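Local atomic coordinates of putative transcriptional regulator MarR (Geobacillus stearothermophilus, PDB entry 2RDP), a protein that probably regulates transcription as a MarR-family dimer, binding DNA through its winged-helix motifs. Residues Y38-P43 against E111-K116; N83-R88 against L103-R108. One frame throughout, in Å; residues are numbered along the deposited sequence. Where two conformers were deposited one is given.

Contact 1 (Y38-P43 against E111-K116). With NA (sodium ion), chain B.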
# COMPACT_ATOMS: atom_id res chain seq x y z
N TYR A 38 -18.07 -4.05 -5.06
CA TYR A 38 -18.58 -4.26 -3.71
C TYR A 38 -19.05 -2.98 -3.10
O TYR A 38 -18.45 -1.93 -3.35
CB TYR A 38 -17.52 -4.95 -2.83
CG TYR A 38 -17.19 -6.31 -3.40
CD1 TYR A 38 -18.03 -7.41 -3.18
CD2 TYR A 38 -16.09 -6.48 -4.23
CE1 TYR A 38 -17.76 -8.64 -3.75
CE2 TYR A 38 -15.80 -7.70 -4.80
CZ TYR A 38 -16.63 -8.77 -4.56
OH TYR A 38 -16.30 -9.96 -5.14
N PRO A 39 -20.12 -3.04 -2.27
CA PRO A 39 -20.65 -1.80 -1.72
C PRO A 39 -19.87 -1.24 -0.52
O PRO A 39 -20.44 -0.52 0.28
CB PRO A 39 -22.10 -2.18 -1.34
CG PRO A 39 -22.02 -3.63 -1.00
CD PRO A 39 -20.90 -4.22 -1.84
N ILE A 40 -18.58 -1.54 -0.39
CA ILE A 40 -17.76 -0.92 0.65
C ILE A 40 -16.63 -0.11 0.04
O ILE A 40 -16.34 -0.25 -1.16
CB ILE A 40 -17.18 -1.96 1.63
CG1 ILE A 40 -16.35 -3.01 0.87
CG2 ILE A 40 -18.33 -2.60 2.45
CD1 ILE A 40 -15.58 -3.95 1.75
N THR A 41 -16.02 0.75 0.85
CA THR A 41 -14.91 1.56 0.41
C THR A 41 -13.61 0.93 0.93
O THR A 41 -13.65 0.02 1.77
CB THR A 41 -15.07 3.04 0.88
OG1 THR A 41 -14.89 3.13 2.29
CG2 THR A 41 -16.45 3.55 0.51
N PRO A 42 -12.43 1.40 0.44
CA PRO A 42 -11.18 0.86 0.95
C PRO A 42 -10.96 0.90 2.48
O PRO A 42 -10.50 -0.10 3.03
CB PRO A 42 -10.11 1.66 0.22
CG PRO A 42 -10.76 2.11 -0.99
CD PRO A 42 -12.19 2.38 -0.64
N PRO A 43 -11.25 2.04 3.16
CA PRO A 43 -11.07 2.00 4.63
C PRO A 43 -12.11 1.10 5.37
O PRO A 43 -11.80 0.58 6.46
CB PRO A 43 -11.20 3.46 5.06
CG PRO A 43 -11.26 4.25 3.81
CD PRO A 43 -11.71 3.36 2.71
N GLU A 111 -15.34 -11.54 3.22
CA GLU A 111 -14.94 -12.88 2.82
C GLU A 111 -14.93 -13.03 1.30
O GLU A 111 -14.10 -13.75 0.74
CB GLU A 111 -15.91 -13.89 3.42
CG GLU A 111 -15.81 -13.98 4.93
CD GLU A 111 -16.42 -15.26 5.49
OE1 GLU A 111 -17.58 -15.64 5.13
OE2 GLU A 111 -15.70 -15.89 6.31
N GLU A 112 -15.88 -12.37 0.66
CA GLU A 112 -15.97 -12.38 -0.77
C GLU A 112 -14.87 -11.55 -1.41
O GLU A 112 -14.32 -11.95 -2.43
CB GLU A 112 -17.34 -11.85 -1.17
CG GLU A 112 -17.71 -12.14 -2.58
CD GLU A 112 -19.17 -11.91 -2.87
OE1 GLU A 112 -19.95 -11.49 -1.96
OE2 GLU A 112 -19.52 -12.15 -4.05
N VAL A 113 -14.53 -10.41 -0.82
CA VAL A 113 -13.46 -9.57 -1.36
C VAL A 113 -12.11 -10.29 -1.22
O VAL A 113 -11.33 -10.34 -2.15
CB VAL A 113 -13.41 -8.15 -0.71
CG1 VAL A 113 -12.14 -7.38 -1.14
CG2 VAL A 113 -14.67 -7.36 -1.02
N ILE A 114 -11.87 -10.87 -0.06
CA ILE A 114 -10.66 -11.62 0.18
C ILE A 114 -10.48 -12.82 -0.76
O ILE A 114 -9.38 -13.07 -1.24
CB ILE A 114 -10.53 -12.02 1.67
CG1 ILE A 114 -10.05 -10.79 2.47
CG2 ILE A 114 -9.55 -13.20 1.82
CD1 ILE A 114 -10.19 -10.97 3.97
N GLU A 115 -11.56 -13.51 -1.06
CA GLU A 115 -11.53 -14.66 -1.97
C GLU A 115 -11.17 -14.22 -3.41
O GLU A 115 -10.39 -14.87 -4.10
CB GLU A 115 -12.86 -15.37 -1.93
CG GLU A 115 -13.01 -16.44 -2.99
CD GLU A 115 -14.17 -17.39 -2.68
OE1 GLU A 115 -14.98 -17.07 -1.76
OE2 GLU A 115 -14.26 -18.47 -3.33
N LYS A 116 -11.70 -13.08 -3.81
CA LYS A 116 -11.39 -12.47 -5.09
C LYS A 116 -9.93 -12.00 -5.15
O LYS A 116 -9.29 -12.13 -6.18
CB LYS A 116 -12.41 -11.34 -5.34
CG LYS A 116 -12.22 -10.56 -6.63
CD LYS A 116 -12.70 -11.29 -7.90
CE LYS A 116 -11.83 -10.93 -9.14
NZ LYS A 116 -10.47 -11.64 -9.17
NA NA B . -16.83 0.00 -3.82
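Y38 reaches from the loop ahead of helix 42-54 to the flank of helix 104-124, and its side chain can be read atom by atom. Y38 CB lies 4.1 Å from V113 CG2. With CG anti to the carbonyl carbon (chi1 -62°), the ring then slides past V113, whose CG2 is brought over one face. That methyl sits 3.7 Å from the Y38 ring centroid, 17° off the normal, a CH-pi contact displaced toward the rim and closest to CG and CD2. Further out, Y38 CE1 passes 3.7 Å from E112 CG, where the extended glutamate chain crosses the tyrosine obliquely. The carboxylate, turned 71° from the ring plane, places OE2 at the ring edge. At the tip, Y38 OH comes within 3.6 Å of E112 CG and 4.1 Å of K116 CB, so the phenol ends against the aliphatic parts of two charged side chains. I40 adds a looser touch, its CD1 approaching V113 CG2, while I34, L35 and F45 pack on V113 from neighbouring helices. The backbone behind the ring is tied to sodium: Y38 O binds the ion at 2.6 Å and I40 O at 2.7 Å, with L35 O as a third ligand. The ion thus bridges the end of helix 10-35 and the following loop. Y38 exemplifies a tyrosine that meets a helix through CH-pi and aliphatic contact rather than a hydroxyl bond; the E112 carboxylate may weakly attract the ring-edge hydrogens, and the carbonyl ligation is likely to steady the backbone carrying the phenol.

Contact 2 (N83-R88 against L103-R108)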
# COMPACT_ATOMS: atom_id res chain seq x y z
N ASN A 83 -25.04 1.35 7.66
CA ASN A 83 -25.25 0.42 6.53
C ASN A 83 -25.35 -1.05 6.93
O ASN A 83 -25.29 -1.92 6.06
CB ASN A 83 -24.12 0.51 5.49
CG ASN A 83 -23.87 1.94 4.99
OD1 ASN A 83 -24.72 2.82 5.13
ND2 ASN A 83 -22.68 2.16 4.40
N GLY A 84 -25.45 -1.33 8.23
CA GLY A 84 -25.64 -2.69 8.74
C GLY A 84 -24.49 -3.67 8.57
O GLY A 84 -24.70 -4.88 8.58
N LEU A 85 -23.27 -3.15 8.42
CA LEU A 85 -22.07 -4.00 8.31
C LEU A 85 -21.51 -4.38 9.67
O LEU A 85 -20.88 -5.41 9.79
CB LEU A 85 -20.96 -3.25 7.56
CG LEU A 85 -21.28 -2.72 6.17
CD1 LEU A 85 -20.18 -1.74 5.70
CD2 LEU A 85 -21.49 -3.88 5.21
N VAL A 86 -21.73 -3.54 10.68
CA VAL A 86 -21.23 -3.77 12.05
C VAL A 86 -22.28 -3.29 13.04
O VAL A 86 -23.14 -2.48 12.70
CB VAL A 86 -19.85 -3.01 12.35
CG1 VAL A 86 -18.79 -3.28 11.27
CG2 VAL A 86 -20.04 -1.52 12.54
N ALA A 87 -22.21 -3.79 14.27
CA ALA A 87 -23.02 -3.28 15.37
C ALA A 87 -22.09 -2.87 16.50
O ALA A 87 -20.96 -3.35 16.59
CB ALA A 87 -24.01 -4.35 15.86
N ARG A 88 -22.56 -1.97 17.35
CA ARG A 88 -21.87 -1.63 18.59
C ARG A 88 -22.43 -2.48 19.73
O ARG A 88 -23.64 -2.60 19.88
CB ARG A 88 -22.07 -0.15 18.90
CG ARG A 88 -21.19 0.77 18.09
CD ARG A 88 -21.50 2.19 18.45
NE ARG A 88 -20.35 3.08 18.23
CZ ARG A 88 -20.21 3.89 17.18
NH1 ARG A 88 -19.14 4.67 17.09
NH2 ARG A 88 -21.13 3.92 16.22
N LEU A 103 -21.13 -7.74 11.80
CA LEU A 103 -22.40 -8.39 11.45
C LEU A 103 -22.28 -9.32 10.22
O LEU A 103 -21.35 -9.21 9.42
CB LEU A 103 -23.49 -7.34 11.22
CG LEU A 103 -23.84 -6.53 12.46
CD1 LEU A 103 -25.01 -5.61 12.17
CD2 LEU A 103 -24.15 -7.47 13.61
N GLU A 104 -23.24 -10.23 10.07
CA GLU A 104 -23.23 -11.21 8.98
C GLU A 104 -23.12 -10.55 7.61
O GLU A 104 -22.45 -11.08 6.74
CB GLU A 104 -24.47 -12.12 9.03
CG GLU A 104 -24.49 -13.22 7.95
CD GLU A 104 -25.78 -14.02 7.98
OE1 GLU A 104 -26.66 -13.75 8.85
OE2 GLU A 104 -25.94 -14.94 7.15
N LYS A 105 -23.81 -9.42 7.43
CA LYS A 105 -23.77 -8.68 6.17
C LYS A 105 -22.35 -8.19 5.86
O LYS A 105 -21.88 -8.31 4.73
CB LYS A 105 -24.77 -7.52 6.19
CG LYS A 105 -24.64 -6.61 4.95
CD LYS A 105 -25.62 -5.37 5.07
CE LYS A 105 -25.41 -4.63 3.61
NZ LYS A 105 -26.39 -3.44 3.71
N GLY A 106 -21.67 -7.66 6.87
CA GLY A 106 -20.30 -7.20 6.72
C GLY A 106 -19.35 -8.34 6.42
O GLY A 106 -18.53 -8.25 5.51
N GLU A 107 -19.46 -9.41 7.21
CA GLU A 107 -18.61 -10.60 7.05
C GLU A 107 -18.75 -11.25 5.68
O GLU A 107 -17.76 -11.63 5.08
CB GLU A 107 -18.90 -11.65 8.12
CG GLU A 107 -17.78 -12.64 8.28
CD GLU A 107 -18.19 -13.89 9.02
OE1 GLU A 107 -19.41 -14.06 9.20
OE2 GLU A 107 -17.30 -14.70 9.40
N ARG A 108 -19.98 -11.36 5.20
CA ARG A 108 -20.25 -11.96 3.90
C ARG A 108 -19.46 -11.23 2.81
O ARG A 108 -18.75 -11.87 2.04
CB ARG A 108 -21.76 -11.95 3.62
CG ARG A 108 -22.35 -13.32 3.38
CD ARG A 108 -23.64 -13.21 2.62
NE ARG A 108 -24.81 -13.59 3.42
CZ ARG A 108 -25.41 -14.78 3.36
NH1 ARG A 108 -24.94 -15.72 2.53
NH2 ARG A 108 -26.47 -15.04 4.11
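The flat groups joining these segments are backbone peptides. L103 lays its branch point over one face of the V86-A87 peptide, L103 CG standing 3.6 Å from V86 C; from there L103 CD2 meets A87 CB at 3.8 Å and CD1 turns back toward G84 O. The carbonyls of L85 and N83 each take a hydrogen bond from above their planes: L103 N donates to L85 O at 3.1 Å, with a bent N-H...O angle of 146°, and K105 NZ to N83 O at 3.0 Å. K105 gets there fully extended, CG anti to the backbone N, its methylenes running along G84 O and toward N83 O. Because N83 follows directly on helix 70-82, the ammonium is likely to be favoured by the negative end of that helix dipole. An alanine at L103 would lose the branched cover over the V86-A87 peptide and the touch on A87, and would probably loosen the strand's hold on the helix start. G106 illustrates how a glycine lets a helix lie close to a backbone carbonyl, since a CB there would clash with L85 O; L85 CD2 rests 3.8 Å from G106 CA. G84 owes its glycine to positive phi, as C-prime residue of the Schellman motif ending helix 70-82. The arrangement belongs to the winged-helix fold: the turn from helix 70-82, probably the DNA-recognition helix as in other MarR proteins, into the first wing strand is pinned to the N terminus of helix 104-124.

In the fold
From the N terminus the chain runs through helix 10-35 into the sodium-bound loop, where contact 1 begins. It then passes through helices 42-54, 59-66 and 70-82 and reaches 83-88, which opens contact 2. The antiparallel wing, strands 86-90 and 98-102, returns the chain to 103-108, closing this short loop; only at 111-116, further along helix 104-124, does contact 1 close its larger one. Contact 2 is therefore nested inside contact 1. Their centres lie about 13 Å apart, and I40 CG2 packs on L85 CD1 at 3.8 Å. Helix 104-124 serves both, joining the wing to the loop that follows helix 10-35, while I114 meets R21 of the second subunit.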